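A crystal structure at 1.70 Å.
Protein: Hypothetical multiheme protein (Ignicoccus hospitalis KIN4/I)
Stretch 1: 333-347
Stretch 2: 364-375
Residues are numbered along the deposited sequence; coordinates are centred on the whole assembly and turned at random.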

# COMPACT_ATOMS: atom_id res chain seq x y z
N LYS A 333 1.33 18.38 -29.48
CA LYS A 333 1.56 18.71 -30.89
C LYS A 333 1.48 17.50 -31.83
O LYS A 333 1.57 17.64 -33.05
CB LYS A 333 2.92 19.39 -31.05
CG LYS A 333 2.97 20.78 -30.45
CD LYS A 333 4.29 21.47 -30.74
CE LYS A 333 4.23 22.93 -30.32
NZ LYS A 333 5.48 23.65 -30.71
N LEU A 334 1.32 16.32 -31.24
CA LEU A 334 1.24 15.10 -32.02
C LEU A 334 -0.12 15.00 -32.71
O LEU A 334 -1.14 15.42 -32.15
CB LEU A 334 1.44 13.87 -31.12
CG LEU A 334 2.82 13.71 -30.47
CD1 LEU A 334 2.79 12.53 -29.51
CD2 LEU A 334 3.91 13.51 -31.54
N SER A 335 -0.14 14.45 -33.92
CA SER A 335 -1.40 14.24 -34.65
C SER A 335 -1.32 12.96 -35.46
O SER A 335 -0.38 12.76 -36.23
CB SER A 335 -1.68 15.42 -35.58
OG SER A 335 -2.89 15.22 -36.29
N VAL A 336 -2.31 12.08 -35.31
CA VAL A 336 -2.31 10.79 -36.00
C VAL A 336 -3.63 10.57 -36.74
O VAL A 336 -4.68 11.04 -36.31
CB VAL A 336 -2.04 9.63 -34.99
CG1 VAL A 336 -3.23 9.46 -34.01
CG2 VAL A 336 -1.74 8.33 -35.71
N GLU A 337 -3.57 9.88 -37.88
CA GLU A 337 -4.79 9.37 -38.50
C GLU A 337 -5.43 8.32 -37.58
O GLU A 337 -4.77 7.37 -37.16
CB GLU A 337 -4.47 8.74 -39.86
CG GLU A 337 -5.13 9.44 -41.04
CD GLU A 337 -4.67 8.88 -42.37
OE1 GLU A 337 -3.56 8.30 -42.41
OE2 GLU A 337 -5.42 9.02 -43.36
N ALA A 338 -6.70 8.51 -37.26
CA ALA A 338 -7.35 7.72 -36.21
C ALA A 338 -7.73 6.30 -36.64
O ALA A 338 -7.56 5.35 -35.87
CB ALA A 338 -8.57 8.45 -35.69
N MET A 339 -8.23 6.17 -37.86
CA MET A 339 -8.82 4.91 -38.31
C MET A 339 -8.50 4.64 -39.77
O MET A 339 -8.97 5.35 -40.66
CB MET A 339 -10.34 4.97 -38.13
CG MET A 339 -11.09 3.76 -38.69
SD MET A 339 -10.82 2.26 -37.74
CE MET A 339 -11.33 2.80 -36.10
N PRO A 340 -7.68 3.60 -40.03
CA PRO A 340 -7.41 3.23 -41.43
C PRO A 340 -8.70 2.78 -42.12
O PRO A 340 -9.52 2.12 -41.48
CB PRO A 340 -6.44 2.05 -41.29
CG PRO A 340 -5.81 2.24 -39.94
CD PRO A 340 -6.89 2.81 -39.08
N GLU A 341 -8.88 3.15 -43.38
CA GLU A 341 -10.13 2.84 -44.09
C GLU A 341 -10.35 1.34 -44.30
O GLU A 341 -11.49 0.88 -44.37
CB GLU A 341 -10.19 3.58 -45.43
CG GLU A 341 -11.51 3.39 -46.17
CD GLU A 341 -11.34 3.05 -47.64
OE1 GLU A 341 -10.37 3.54 -48.26
OE2 GLU A 341 -12.16 2.28 -48.18
N SER A 342 -9.27 0.58 -44.42
CA SER A 342 -9.39 -0.86 -44.64
C SER A 342 -9.93 -1.52 -43.38
O SER A 342 -10.69 -2.49 -43.44
CB SER A 342 -8.05 -1.47 -45.05
OG SER A 342 -7.24 -1.73 -43.92
N THR A 343 -9.53 -0.99 -42.23
CA THR A 343 -10.03 -1.49 -40.96
C THR A 343 -11.48 -1.09 -40.75
O THR A 343 -12.30 -1.89 -40.33
CB THR A 343 -9.17 -1.00 -39.79
OG1 THR A 343 -7.83 -1.48 -39.95
CG2 THR A 343 -9.72 -1.51 -38.47
N ALA A 344 -11.80 0.16 -41.08
CA ALA A 344 -13.17 0.67 -40.96
C ALA A 344 -14.13 -0.13 -41.84
O ALA A 344 -15.26 -0.42 -41.44
CB ALA A 344 -13.23 2.14 -41.32
N GLU A 345 -13.68 -0.48 -43.04
CA GLU A 345 -14.49 -1.27 -43.96
C GLU A 345 -14.77 -2.66 -43.39
O GLU A 345 -15.88 -3.17 -43.49
CB GLU A 345 -13.81 -1.38 -45.32
CG GLU A 345 -14.77 -1.23 -46.48
CD GLU A 345 -15.65 -0.00 -46.34
OE1 GLU A 345 -15.12 1.12 -46.29
OE2 GLU A 345 -16.89 -0.17 -46.28
N ALA A 346 -13.74 -3.27 -42.81
CA ALA A 346 -13.88 -4.57 -42.17
C ALA A 346 -14.84 -4.49 -40.98
O ALA A 346 -15.64 -5.40 -40.76
CB ALA A 346 -12.52 -5.10 -41.73
N LEU A 347 -14.76 -3.40 -40.22
CA LEU A 347 -15.68 -3.19 -39.10
C LEU A 347 -17.12 -3.02 -39.58
O LEU A 347 -18.05 -3.56 -38.99
CB LEU A 347 -15.24 -1.98 -38.26
CG LEU A 347 -14.02 -2.21 -37.37
CD1 LEU A 347 -13.52 -0.92 -36.75
CD2 LEU A 347 -14.33 -3.23 -36.29
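Stretch 2, residues 364-375: PMPISLAPDIKT

Stretch 2 runs alongside stretch 1 in the same direction: the CA of P364 lies 4.5 Å from the CA of S335, the CA of S368 4.5 Å from the CA of A338, and the CA of I373 5.1 Å from the CA of T343. The two stretches therefore keep nearly constant register while stretch 1 passes from a short strand (336-337) through a loop into the helix that begins at E341. Stretch 2 is irregular: extended segments are broken by helix-like angles at P366 and L369, and 373-375 have helical phi/psi without the regular bonds.

The contact opens through backbone. P364 directs its CB away overall, yet its CA approaches L334 O at 3.3 Å in a CA-H...O contact. M365 follows, its carbonyl O within 3.3 Å of V336 CG1 and its CB 4.1 Å from that same methyl. P366, at phi/psi -81/-19, offers its CB to L334 CD1 at 4.0 Å. I367 is extended again; its CA-to-CB bond points away, leaving its O 3.5 Å from V336 CG1. V336, pointing toward stretch 2, thus packs largely against main-chain atoms.

At S368 the chain passes close to the end of the strand, with S368 CB 3.2 Å from E337 O. That carbonyl is buried without a polar partner. S368 OG turns back to its own stretch, donating to A370 O at 3.0 Å. The next residue supplies the one backbone-to-backbone hydrogen bond between the stretches: L369 N donates to A338 O at 2.9 Å with an angle of 161°, and L369 CD1 rests 4.2 Å from A338 CB. A370 points toward stretch 1, its CB 4.0 Å from T343 CG2 and 4.2 Å from M339 CE.

The CA-to-CB bond of P371 points away, and the residue contributes its carbonyl, which accepts a hydrogen bond from T343 OG1; P371 O and T343 OG1 are 2.6 Å apart. D372 brings the end of its side chain nearer, its CG 3.9 Å from CB of P340, the N-cap residue of the helix. I373 N gives a weak hydrogen bond to T343 OG1 at 3.0 Å, so one hydroxyl from the first turn of the helix both donates to and accepts from stretch 2. The I373 side chain reaches the helix, placing CD1 3.8 Å from A346 CB. Apolar side chains supply the largest covered areas, V336, L334 and I373, and three hydrogen bonds, one of them weak, join the stretches.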

# COMPACT_ATOMS: atom_id res chain seq x y z
N PRO A 364 -5.36 14.06 -31.70
CA PRO A 364 -4.11 14.44 -31.04
C PRO A 364 -3.62 13.31 -30.12
O PRO A 364 -3.68 13.41 -28.90
CB PRO A 364 -4.50 15.67 -30.22
CG PRO A 364 -5.93 15.47 -29.91
CD PRO A 364 -6.53 14.71 -31.09
N MET A 365 -3.16 12.23 -30.74
CA MET A 365 -2.70 11.04 -30.03
C MET A 365 -1.46 10.52 -30.74
O MET A 365 -1.21 10.90 -31.89
CB MET A 365 -3.81 10.00 -30.00
CG MET A 365 -4.94 10.36 -29.03
SD MET A 365 -6.41 9.38 -29.32
CE MET A 365 -5.92 7.84 -28.56
N PRO A 366 -0.66 9.69 -30.05
CA PRO A 366 0.59 9.22 -30.66
C PRO A 366 0.40 8.06 -31.62
O PRO A 366 1.27 7.80 -32.47
CB PRO A 366 1.43 8.78 -29.45
CG PRO A 366 0.42 8.49 -28.37
CD PRO A 366 -0.73 9.41 -28.60
N ILE A 367 -0.73 7.39 -31.50
CA ILE A 367 -0.96 6.16 -32.26
C ILE A 367 -2.45 6.07 -32.64
O ILE A 367 -3.31 6.62 -31.94
CB ILE A 367 -0.48 4.93 -31.43
CG1 ILE A 367 -0.45 3.65 -32.26
CG2 ILE A 367 -1.29 4.79 -30.12
CD1 ILE A 367 0.26 2.48 -31.56
N SER A 368 -2.75 5.41 -33.75
CA SER A 368 -4.13 5.27 -34.22
C SER A 368 -4.98 4.40 -33.28
O SER A 368 -4.45 3.73 -32.39
CB SER A 368 -4.14 4.66 -35.62
OG SER A 368 -3.41 3.45 -35.67
N LEU A 369 -6.29 4.42 -33.49
CA LEU A 369 -7.22 3.69 -32.62
C LEU A 369 -7.26 2.21 -32.94
O LEU A 369 -7.70 1.39 -32.12
CB LEU A 369 -8.62 4.27 -32.73
CG LEU A 369 -8.76 5.74 -32.33
CD1 LEU A 369 -10.20 6.21 -32.52
CD2 LEU A 369 -8.31 5.97 -30.89
N ALA A 370 -6.82 1.86 -34.14
CA ALA A 370 -6.82 0.47 -34.57
C ALA A 370 -5.69 0.28 -35.58
O ALA A 370 -5.32 1.23 -36.27
CB ALA A 370 -8.16 0.12 -35.21
N PRO A 371 -5.14 -0.94 -35.66
CA PRO A 371 -4.13 -1.16 -36.70
C PRO A 371 -4.79 -1.27 -38.07
O PRO A 371 -6.01 -1.37 -38.15
CB PRO A 371 -3.51 -2.50 -36.29
CG PRO A 371 -4.59 -3.20 -35.52
CD PRO A 371 -5.38 -2.13 -34.83
N ASP A 372 -4.00 -1.23 -39.14
CA ASP A 372 -4.55 -1.45 -40.47
C ASP A 372 -4.68 -2.95 -40.66
O ASP A 372 -3.71 -3.69 -40.46
CB ASP A 372 -3.64 -0.82 -41.53
CG ASP A 372 -4.29 -0.79 -42.91
OD1 ASP A 372 -5.19 -1.61 -43.19
OD2 ASP A 372 -3.90 0.08 -43.71
N ILE A 373 -5.87 -3.40 -41.04
CA ILE A 373 -6.18 -4.82 -41.09
C ILE A 373 -5.38 -5.53 -42.19
O ILE A 373 -5.04 -6.71 -42.06
CB ILE A 373 -7.70 -5.08 -41.24
CG1 ILE A 373 -8.03 -6.55 -40.96
CG2 ILE A 373 -8.20 -4.65 -42.61
CD1 ILE A 373 -9.39 -6.76 -40.35
N LYS A 374 -5.06 -4.81 -43.26
CA LYS A 374 -4.23 -5.35 -44.32
C LYS A 374 -2.81 -5.60 -43.80
O LYS A 374 -2.35 -6.74 -43.75
CB LYS A 374 -4.18 -4.40 -45.52
N THR A 375 -2.15 -4.53 -43.38
CA THR A 375 -0.74 -4.58 -43.00
C THR A 375 -0.49 -5.15 -41.60
O THR A 375 0.56 -5.73 -41.34
CB THR A 375 -0.09 -3.19 -43.08
OG1 THR A 375 -0.47 -2.41 -41.94
CG2 THR A 375 -0.54 -2.47 -44.35